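Local coordinates for protein DNA endonuclease I-CvuI (Chlorella vulgaris, PDB 5A77) that cleaves DNA as a dimeric LAGLIDADG endonuclease with magnesium ions bound at the cut site, and is probably involved in intron homing, at residues F18-G23 with L98-A103; Q28-E33 with Q40-L45; A105-Q110 with D132-L137. All coordinates share one frame; numbering follows the deposited sequence.

Contact 1: residues F18-G23 with L98-A103; sequences FVDADG and LQLKRA. With MG (magnesium ion), chain G; MG (magnesium ion), chain H; nucleotides of chain F; nucleotides of chain D.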
# COMPACT_ATOMS: atom_id res chain seq x y z
N PHE B 18 -0.65 -5.79 -0.08
CA PHE B 18 -0.46 -4.74 0.91
C PHE B 18 1.02 -4.37 1.06
O PHE B 18 1.38 -3.19 1.10
CB PHE B 18 -1.05 -5.18 2.24
CG PHE B 18 -1.48 -4.06 3.12
CD1 PHE B 18 -2.67 -3.37 2.86
CD2 PHE B 18 -0.72 -3.69 4.22
CE1 PHE B 18 -3.09 -2.34 3.68
CE2 PHE B 18 -1.13 -2.65 5.06
CZ PHE B 18 -2.32 -1.97 4.78
N VAL B 19 1.87 -5.39 1.14
CA VAL B 19 3.31 -5.18 1.26
C VAL B 19 3.88 -4.44 0.03
O VAL B 19 4.69 -3.52 0.18
CB VAL B 19 4.05 -6.52 1.47
CG1 VAL B 19 5.55 -6.32 1.43
CG2 VAL B 19 3.63 -7.15 2.80
N ASP B 20 3.45 -4.81 -1.17
CA ASP B 20 3.92 -4.11 -2.38
C ASP B 20 3.66 -2.61 -2.32
O ASP B 20 4.37 -1.83 -2.97
CB ASP B 20 3.27 -4.68 -3.64
CG ASP B 20 4.04 -5.83 -4.22
OD1 ASP B 20 5.27 -5.89 -4.01
OD2 ASP B 20 3.43 -6.69 -4.89
N ALA B 21 2.65 -2.20 -1.56
CA ALA B 21 2.27 -0.80 -1.49
C ALA B 21 2.85 -0.12 -0.26
O ALA B 21 3.44 0.94 -0.36
CB ALA B 21 0.77 -0.65 -1.53
N ASP B 22 2.66 -0.73 0.91
CA ASP B 22 3.20 -0.14 2.14
C ASP B 22 4.03 -1.09 2.97
O ASP B 22 3.92 -1.10 4.19
CB ASP B 22 2.08 0.40 3.01
CG ASP B 22 1.62 1.76 2.56
OD1 ASP B 22 2.43 2.44 1.87
OD2 ASP B 22 0.47 2.14 2.87
N GLY B 23 4.86 -1.88 2.30
CA GLY B 23 5.77 -2.77 3.00
C GLY B 23 7.22 -2.36 2.83
O GLY B 23 7.55 -1.43 2.08
N LEU B 98 4.16 -11.44 -4.67
CA LEU B 98 4.79 -10.13 -4.68
C LEU B 98 5.16 -9.73 -6.11
O LEU B 98 5.88 -10.44 -6.82
CB LEU B 98 6.03 -10.11 -3.80
CG LEU B 98 5.85 -10.05 -2.29
CD1 LEU B 98 7.21 -10.00 -1.63
CD2 LEU B 98 5.01 -8.85 -1.88
N GLN B 99 4.64 -8.59 -6.54
CA GLN B 99 4.99 -8.11 -7.86
C GLN B 99 6.09 -7.06 -7.73
O GLN B 99 7.20 -7.25 -8.21
CB GLN B 99 3.76 -7.54 -8.58
CG GLN B 99 3.54 -8.16 -9.97
CD GLN B 99 3.15 -9.63 -9.91
OE1 GLN B 99 2.37 -10.04 -9.06
NE2 GLN B 99 3.71 -10.43 -10.81
N LEU B 100 5.78 -5.97 -7.03
CA LEU B 100 6.69 -4.84 -6.91
C LEU B 100 7.99 -5.11 -6.16
O LEU B 100 9.03 -4.53 -6.48
CB LEU B 100 5.98 -3.67 -6.24
CG LEU B 100 4.82 -3.15 -7.07
CD1 LEU B 100 4.28 -1.88 -6.47
CD2 LEU B 100 5.30 -2.93 -8.51
N LYS B 101 7.92 -5.97 -5.14
CA LYS B 101 9.05 -6.10 -4.24
C LYS B 101 9.66 -7.50 -4.23
O LYS B 101 10.37 -7.87 -3.30
CB LYS B 101 8.62 -5.68 -2.83
CG LYS B 101 8.09 -4.25 -2.78
CD LYS B 101 7.89 -3.77 -1.36
CE LYS B 101 8.27 -2.30 -1.20
NZ LYS B 101 7.43 -1.38 -2.00
N ARG B 102 9.39 -8.28 -5.28
CA ARG B 102 9.88 -9.65 -5.33
C ARG B 102 11.41 -9.72 -5.43
O ARG B 102 12.02 -10.67 -4.95
CB ARG B 102 9.25 -10.41 -6.50
CG ARG B 102 9.46 -11.92 -6.41
CD ARG B 102 9.07 -12.65 -7.68
NE ARG B 102 7.68 -12.41 -8.06
CZ ARG B 102 7.10 -12.95 -9.14
NH1 ARG B 102 7.81 -13.74 -9.93
NH2 ARG B 102 5.83 -12.68 -9.43
N ALA B 103 12.02 -8.71 -6.05
CA ALA B 103 13.48 -8.63 -6.11
C ALA B 103 14.09 -8.54 -4.70
O ALA B 103 15.01 -9.30 -4.36
CB ALA B 103 13.92 -7.46 -6.96
MG MG G . 3.56 2.93 -1.47
MG MG H . -1.30 3.82 3.17
OP3 DG F 1 7.75 2.27 -0.59
P DG F 1 6.60 1.67 0.15
OP1 DG F 1 5.47 2.63 0.05
OP2 DG F 1 6.42 0.28 -0.35
O5' DG F 1 7.00 1.52 1.69
C5' DG F 1 6.85 2.63 2.60
C4' DG F 1 8.18 3.33 2.75
O4' DG F 1 8.15 4.28 3.85
C3' DG F 1 9.35 2.41 3.03
O3' DG F 1 10.38 2.80 2.20
C2' DG F 1 9.68 2.68 4.51
C1' DG F 1 9.35 4.15 4.59
N9 DG F 1 9.09 4.67 5.93
C8 DG F 1 8.17 4.20 6.84
N7 DG F 1 8.12 4.92 7.93
C5 DG F 1 9.04 5.94 7.71
C6 DG F 1 9.42 7.02 8.53
O6 DG F 1 9.02 7.31 9.66
N1 DG F 1 10.39 7.82 7.93
C2 DG F 1 10.92 7.60 6.69
N2 DG F 1 11.84 8.48 6.27
N3 DG F 1 10.57 6.59 5.91
C4 DG F 1 9.64 5.80 6.48
P DC D 14 -0.75 5.00 6.32
OP1 DC D 14 -1.31 4.24 5.17
OP2 DC D 14 -1.41 4.97 7.64
O5' DC D 14 0.80 4.59 6.55
C5' DC D 14 1.51 3.89 5.53
C4' DC D 14 2.58 4.77 4.87
O4' DC D 14 2.89 5.92 5.71
C3' DC D 14 3.92 4.06 4.61
O3' DC D 14 4.24 4.10 3.21
C2' DC D 14 4.93 4.87 5.46
C1' DC D 14 4.25 6.23 5.52
N1 DC D 14 4.72 7.16 6.62
C2 DC D 14 5.96 7.82 6.50
O2 DC D 14 6.66 7.61 5.50
N3 DC D 14 6.36 8.67 7.48
C4 DC D 14 5.58 8.89 8.54
N4 DC D 14 6.01 9.74 9.48
C5 DC D 14 4.31 8.24 8.69
C6 DC D 14 3.93 7.40 7.71
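Lys-101 reaches from the loop 98-101 along the C-terminal turn of the LAGLIDADG helix 6-22 to the cut DNA, while Asp-20 grips the backbone of that loop. With CG anti to its carbonyl carbon (chi1 -58°), the lysine chain starts over Asp-20: CB lies 3.6 Å from OD1, and CG meets the same oxygen. Further out, CD rests 3.6 Å from Val-19 O, and CE is 3.5 Å from Gly-23 O. Bends at chi3 and chi4 place CE and NZ so that NZ reaches two oxygens: it hydrogen-bonds OP2 of DG1 of chain F and, weakly, Asp-20 O (3.2 Å).

The Asp-20 carboxylate points the other way, into the loop. Its OD2 takes the Gln-99 N-H on the syn lone pair at 2.8 Å, with an angle of 158° at the hydrogen, and receives a weak bond from Leu-100 N. OD1 accepts a weak, bent bond from Lys-101 N at 2.9 Å. Leu-100 lays CB and CG against the carboxyl carbon, and Leu-98 CD2 closes in on OD1.

Just beyond, Ala-21 O binds one magnesium ion at 2.3 Å and Asp-22 OD2 binds the other; the first is also bound by Asp-22 of the second subunit, the second by Ala-21 O of that subunit, and each by DNA phosphate. Asp-22 OD1 accepts a hydrogen bond from O3' of DC14 of chain D, an end left by cleavage.

Trp-14 of the second subunit adds a weak hydrogen bond to Asp-20 OD2. Helix 6-22 thus lies at the subunit interface, with Val-19 resting on Val-47 of strand 39-50, while Lys-101 is the N-cap residue of helix 102-114.

Contact 2: residues Q28-E33 with Q40-L45; sequences QIVSRE and QVRVSL. With nucleotides of chain C; nucleotides of chain F.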
# COMPACT_ATOMS: atom_id res chain seq x y z
N GLN B 28 19.84 -4.49 6.22
CA GLN B 28 20.72 -3.45 6.74
C GLN B 28 21.97 -4.04 7.37
O GLN B 28 21.94 -5.11 7.98
CB GLN B 28 20.01 -2.60 7.79
CG GLN B 28 18.59 -2.27 7.45
CD GLN B 28 17.74 -2.09 8.68
OE1 GLN B 28 16.91 -2.95 9.00
NE2 GLN B 28 17.94 -0.98 9.38
N ILE B 29 23.07 -3.31 7.24
CA ILE B 29 24.26 -3.60 8.01
C ILE B 29 24.23 -2.79 9.31
O ILE B 29 24.35 -1.56 9.27
CB ILE B 29 25.52 -3.26 7.21
CG1 ILE B 29 25.55 -4.09 5.93
CG2 ILE B 29 26.77 -3.52 8.05
CD1 ILE B 29 26.48 -3.55 4.86
N VAL B 30 24.05 -3.45 10.45
CA VAL B 30 24.10 -2.71 11.70
C VAL B 30 25.38 -3.01 12.46
O VAL B 30 25.87 -4.15 12.51
CB VAL B 30 22.87 -2.98 12.62
CG1 VAL B 30 21.57 -2.84 11.83
CG2 VAL B 30 22.96 -4.35 13.30
N SER B 31 25.95 -1.95 13.01
CA SER B 31 27.13 -2.07 13.85
C SER B 31 26.71 -2.58 15.22
O SER B 31 25.82 -2.03 15.86
CB SER B 31 27.84 -0.73 13.96
OG SER B 31 27.16 0.10 14.88
N ARG B 32 27.36 -3.65 15.66
CA ARG B 32 27.14 -4.23 16.98
C ARG B 32 28.50 -4.38 17.65
O ARG B 32 29.31 -5.21 17.24
CB ARG B 32 26.44 -5.58 16.87
CG ARG B 32 25.06 -5.56 16.25
CD ARG B 32 24.08 -4.73 17.07
NE ARG B 32 23.95 -5.22 18.44
CZ ARG B 32 23.00 -4.84 19.28
NH1 ARG B 32 22.06 -3.97 18.89
NH2 ARG B 32 22.96 -5.34 20.52
N GLU B 33 28.77 -3.56 18.67
CA GLU B 33 30.13 -3.45 19.20
C GLU B 33 30.58 -4.69 19.97
O GLU B 33 31.77 -4.88 20.17
CB GLU B 33 30.25 -2.22 20.09
CG GLU B 33 31.05 -1.09 19.44
CD GLU B 33 30.60 0.29 19.92
OE1 GLU B 33 30.91 0.63 21.08
OE2 GLU B 33 29.94 1.02 19.14
N GLN B 40 26.51 -6.87 11.94
CA GLN B 40 25.44 -7.84 11.74
C GLN B 40 24.67 -7.41 10.51
O GLN B 40 24.45 -6.21 10.30
CB GLN B 40 24.51 -7.89 12.98
CG GLN B 40 23.32 -8.84 12.86
CD GLN B 40 22.06 -8.33 13.57
OE1 GLN B 40 22.04 -7.23 14.12
NE2 GLN B 40 21.00 -9.12 13.53
N VAL B 41 24.25 -8.35 9.68
CA VAL B 41 23.35 -8.01 8.59
C VAL B 41 21.93 -8.36 9.04
O VAL B 41 21.62 -9.53 9.32
CB VAL B 41 23.72 -8.74 7.29
CG1 VAL B 41 22.61 -8.64 6.27
CG2 VAL B 41 25.01 -8.14 6.70
N ARG B 42 21.08 -7.34 9.17
CA ARG B 42 19.71 -7.55 9.64
C ARG B 42 18.79 -7.70 8.45
O ARG B 42 18.81 -6.87 7.56
CB ARG B 42 19.25 -6.39 10.55
CG ARG B 42 17.74 -6.39 10.92
CD ARG B 42 17.36 -5.23 11.89
NE ARG B 42 18.17 -5.27 13.10
CZ ARG B 42 18.52 -4.21 13.83
NH1 ARG B 42 18.11 -2.99 13.48
NH2 ARG B 42 19.29 -4.37 14.91
N VAL B 43 18.01 -8.78 8.41
CA VAL B 43 16.95 -8.93 7.43
C VAL B 43 15.57 -8.66 8.07
O VAL B 43 15.33 -9.04 9.23
CB VAL B 43 16.97 -10.33 6.79
CG1 VAL B 43 18.27 -10.56 6.03
CG2 VAL B 43 16.78 -11.40 7.84
N SER B 44 14.67 -7.99 7.35
CA SER B 44 13.33 -7.72 7.88
C SER B 44 12.26 -7.39 6.84
O SER B 44 12.52 -6.69 5.86
CB SER B 44 13.38 -6.58 8.90
OG SER B 44 14.00 -5.43 8.37
N LEU B 45 11.06 -7.90 7.10
CA LEU B 45 9.86 -7.42 6.43
C LEU B 45 9.10 -6.54 7.40
O LEU B 45 8.79 -6.96 8.51
CB LEU B 45 8.98 -8.58 5.95
CG LEU B 45 7.66 -8.24 5.24
CD1 LEU B 45 7.31 -9.32 4.25
CD2 LEU B 45 6.52 -8.08 6.23
P DA C 3 23.75 -14.36 15.01
OP1 DA C 3 23.30 -15.72 14.62
OP2 DA C 3 24.53 -13.47 14.13
O5' DA C 3 22.45 -13.51 15.45
C5' DA C 3 21.35 -14.16 16.07
C4' DA C 3 20.28 -13.19 16.51
O4' DA C 3 20.67 -12.52 17.74
C3' DA C 3 19.95 -12.06 15.52
O3' DA C 3 18.56 -11.83 15.58
C2' DA C 3 20.69 -10.88 16.14
C1' DA C 3 20.37 -11.16 17.60
N9 DA C 3 21.11 -10.36 18.57
C8 DA C 3 22.38 -9.85 18.45
N7 DA C 3 22.77 -9.15 19.49
C5 DA C 3 21.68 -9.19 20.35
C6 DA C 3 21.45 -8.65 21.64
N6 DA C 3 22.35 -7.90 22.29
N1 DA C 3 20.25 -8.89 22.22
C2 DA C 3 19.34 -9.62 21.56
N3 DA C 3 19.44 -10.19 20.35
C4 DA C 3 20.65 -9.93 19.80
P DT F 5 23.56 4.90 14.74
OP1 DT F 5 24.45 5.98 15.21
OP2 DT F 5 24.14 3.58 14.41
O5' DT F 5 22.42 4.62 15.84
C5' DT F 5 21.40 5.58 16.09
C4' DT F 5 20.65 5.25 17.36
O4' DT F 5 19.58 4.31 17.08
C3' DT F 5 21.50 4.61 18.46
O3' DT F 5 21.18 5.20 19.72
C2' DT F 5 21.09 3.14 18.41
C1' DT F 5 19.64 3.23 18.00
N1 DT F 5 19.13 2.01 17.32
C2 DT F 5 18.07 1.33 17.86
O2 DT F 5 17.51 1.67 18.90
N3 DT F 5 17.67 0.23 17.15
C4 DT F 5 18.21 -0.25 15.97
O4 DT F 5 17.77 -1.25 15.40
C5 DT F 5 19.32 0.52 15.44
C7 DT F 5 20.01 0.09 14.17
C6 DT F 5 19.71 1.60 16.14
P DA C 4 17.63 -11.86 14.28
OP1 DA C 4 17.72 -13.17 13.60
OP2 DA C 4 17.88 -10.58 13.56
O5' DA C 4 16.16 -11.80 14.94
C5' DA C 4 15.78 -12.80 15.91
C4' DA C 4 15.13 -12.17 17.12
O4' DA C 4 16.10 -11.37 17.83
C3' DA C 4 13.95 -11.23 16.80
O3' DA C 4 12.82 -11.60 17.57
C2' DA C 4 14.47 -9.85 17.20
C1' DA C 4 15.48 -10.18 18.27
N9 DA C 4 16.53 -9.18 18.42
C8 DA C 4 17.49 -8.87 17.50
N7 DA C 4 18.32 -7.95 17.88
C5 DA C 4 17.91 -7.63 19.16
C6 DA C 4 18.40 -6.73 20.12
N6 DA C 4 19.46 -5.93 19.90
N1 DA C 4 17.76 -6.65 21.30
C2 DA C 4 16.70 -7.45 21.52
N3 DA C 4 16.15 -8.35 20.69
C4 DA C 4 16.81 -8.39 19.51
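Arg-42 leaves its strand with CG anti to the backbone N (chi1 171°), and a bend at chi3 (-57°) turns NE back from the extended line; Val-30, with CG1 anti to its carbonyl carbon (chi1 -49°), meets the resulting guanidinium. CG1 sits 3.8 Å above one face of that group, toward its rim, and the two side chains cross at about a right angle. At the edge, NH1 donates to O4 of DT5 of chain F at 2.6 Å. A leucine in place of Arg-42 would remove the guanidinium and would probably cost this thymine oxygen its hydrogen bond from Arg-42 and leave Val-30 CG1 without its flat partner.

Gln-40 lies alongside Val-30, OE1 3.1 Å from CG2, and turns NE2 toward C2' of DA3 and OP2 of DA4, both of chain C. Arg-32 lies alongside, CG against Gln-40 CB, and its NH2 hydrogen-bonds a thymine base O4. Gln-28 OE1 approaches Arg-42 CD at 3.7 Å.

On the other face, Ile-29 CG1 packs on Val-41 CG2 at 4.2 Å, toward helices 121-135 and 102-114.

The backbones are joined by paired bonds between Gln-28 and Arg-42 and between Val-30 and Gln-40, flanking the non-hydrogen-bonded pair Ile-29 and Val-41. This is an antiparallel beta hairpin of the LAGLIDADG fold, whose sheet presents one face to the DNA bases and the other to the helices.

Contact 3: residues A105-Q110 with D132-L137; sequences AKLVLQ and DKVGLL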
# COMPACT_ATOMS: atom_id res chain seq x y z
N ALA B 105 12.71 -9.45 -2.01
CA ALA B 105 12.45 -10.76 -1.41
C ALA B 105 13.54 -11.76 -1.76
O ALA B 105 14.14 -12.36 -0.88
CB ALA B 105 11.11 -11.29 -1.84
N LYS B 106 13.78 -11.93 -3.05
CA LYS B 106 14.71 -12.94 -3.55
C LYS B 106 16.13 -12.69 -3.05
O LYS B 106 16.85 -13.62 -2.67
CB LYS B 106 14.66 -12.98 -5.07
CG LYS B 106 14.44 -14.37 -5.64
CD LYS B 106 13.03 -14.88 -5.37
CE LYS B 106 12.86 -16.32 -5.85
NZ LYS B 106 13.76 -17.26 -5.11
N LEU B 107 16.53 -11.42 -3.05
CA LEU B 107 17.85 -11.06 -2.53
C LEU B 107 17.95 -11.41 -1.05
O LEU B 107 18.88 -12.10 -0.63
CB LEU B 107 18.15 -9.58 -2.77
CG LEU B 107 18.44 -9.23 -4.23
CD1 LEU B 107 18.83 -7.77 -4.39
CD2 LEU B 107 19.53 -10.13 -4.80
N VAL B 108 16.97 -10.97 -0.27
CA VAL B 108 16.92 -11.26 1.17
C VAL B 108 16.91 -12.77 1.46
O VAL B 108 17.52 -13.22 2.43
CB VAL B 108 15.69 -10.59 1.83
CG1 VAL B 108 15.48 -11.11 3.25
CG2 VAL B 108 15.87 -9.07 1.85
N LEU B 109 16.28 -13.56 0.60
CA LEU B 109 16.37 -15.01 0.76
C LEU B 109 17.78 -15.55 0.44
O LEU B 109 18.19 -16.56 1.02
CB LEU B 109 15.33 -15.72 -0.11
CG LEU B 109 13.90 -15.56 0.41
CD1 LEU B 109 12.91 -16.28 -0.47
CD2 LEU B 109 13.81 -16.05 1.86
N GLN B 110 18.50 -14.90 -0.48
CA GLN B 110 19.89 -15.29 -0.73
C GLN B 110 20.75 -14.91 0.47
O GLN B 110 21.73 -15.61 0.79
CB GLN B 110 20.45 -14.64 -2.01
CG GLN B 110 20.06 -15.34 -3.31
CD GLN B 110 20.27 -16.84 -3.24
OE1 GLN B 110 21.29 -17.30 -2.76
NE2 GLN B 110 19.30 -17.61 -3.71
N ASP B 132 23.76 -4.13 0.23
CA ASP B 132 23.75 -2.90 -0.56
C ASP B 132 22.92 -3.02 -1.81
O ASP B 132 22.38 -2.02 -2.28
CB ASP B 132 25.16 -2.47 -0.97
CG ASP B 132 26.11 -2.37 0.21
OD1 ASP B 132 25.62 -2.27 1.36
OD2 ASP B 132 27.34 -2.36 -0.05
N LYS B 133 22.83 -4.23 -2.36
CA LYS B 133 22.03 -4.41 -3.57
C LYS B 133 20.54 -4.31 -3.29
O LYS B 133 19.80 -3.76 -4.10
CB LYS B 133 22.33 -5.74 -4.24
CG LYS B 133 23.16 -5.57 -5.49
CD LYS B 133 23.07 -6.81 -6.35
CE LYS B 133 23.76 -6.60 -7.68
NZ LYS B 133 23.33 -7.65 -8.65
N VAL B 134 20.11 -4.85 -2.14
CA VAL B 134 18.74 -4.65 -1.70
C VAL B 134 18.50 -3.16 -1.60
O VAL B 134 17.44 -2.64 -1.96
CB VAL B 134 18.44 -5.27 -0.34
CG1 VAL B 134 16.99 -4.97 0.07
CG2 VAL B 134 18.72 -6.78 -0.35
N GLY B 135 19.53 -2.46 -1.13
CA GLY B 135 19.44 -1.04 -0.90
C GLY B 135 19.23 -0.16 -2.12
O GLY B 135 18.51 0.84 -2.04
N LEU B 136 19.83 -0.54 -3.25
CA LEU B 136 19.63 0.19 -4.50
C LEU B 136 18.17 0.12 -4.98
O LEU B 136 17.80 0.78 -5.95
CB LEU B 136 20.59 -0.34 -5.59
CG LEU B 136 22.08 -0.32 -5.23
CD1 LEU B 136 22.91 -1.16 -6.20
CD2 LEU B 136 22.61 1.11 -5.18
N LEU B 137 17.34 -0.67 -4.29
CA LEU B 137 15.92 -0.84 -4.64
C LEU B 137 14.97 -0.19 -3.63
O LEU B 137 13.99 0.45 -4.01
CB LEU B 137 15.59 -2.32 -4.76
CG LEU B 137 16.61 -3.21 -5.48
CD1 LEU B 137 16.21 -4.68 -5.40
CD2 LEU B 137 16.76 -2.74 -6.92
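In the helical layer of the LAGLIDADG fold, helix 102-114 packs against the C-terminal part of helix 121-135, and Leu-107 with Val-134 forms the centre of this helix-helix contact. Their CA atoms are the nearest across the two segments, 6.5 Å apart. The side chains that meet are apolar where they touch.

Val-134 CG2 touches Leu-107 CB at 3.7 Å. This methyl is anti to the carbonyl carbon of its residue, with CG1 taking the place anti to the backbone N (chi1 178°), and it also faces Val-108 CG2 at 4.3 Å. One branch of Val-134 is thereby set against two consecutive residues of the opposing helix.

Leu-107 answers with its own outer branch. CD1 comes over the backbone of the other helix, 3.9 Å from Val-134 N and close to the carbonyl carbon of Lys-133, so that a leucine methyl rests on a peptide group. The Lys-133 side chain joins only at its root, CB lying 4.0 Å from Leu-107 CD1, before the extended chain carries the ammonium away.

Inward, Val-134 reaches Asn-26 and Ala-27 of strand 23-31, and Val-108 touches Ile-25 of that strand as well as Leu-87 and Leu-91 of helix 84-94. The pair therefore joins the two helices above one strand of the sheet. Toward the chain start of helix 102-114, Leu-137 lies on Ala-103 and Gln-104, held in its turn by a 3.1 Å bond from Leu-137 N to Val-134 O. From there its CD1 meets Leu-107 CD1, methyl to methyl, at 4.2 Å.

From the N terminus the chain runs along helix 6-22, whose last turn belongs to contact 1, and straight into strand 23-31. Contact 2 closes first, as a short hairpin with strand 39-50. The chain then completes the sheet and helix 84-94 before the loop 98-101 returns to helix 6-22, closing contact 1 around the whole hairpin. Contact 3 follows in series, when helix 121-135 folds back on helix 102-114. It touches both others: Ala-103 meets Leu-137, and Val-43 meets Val-108. Together the three link the metal-binding end of helix 6-22, the DNA-reading sheet and the helices behind it.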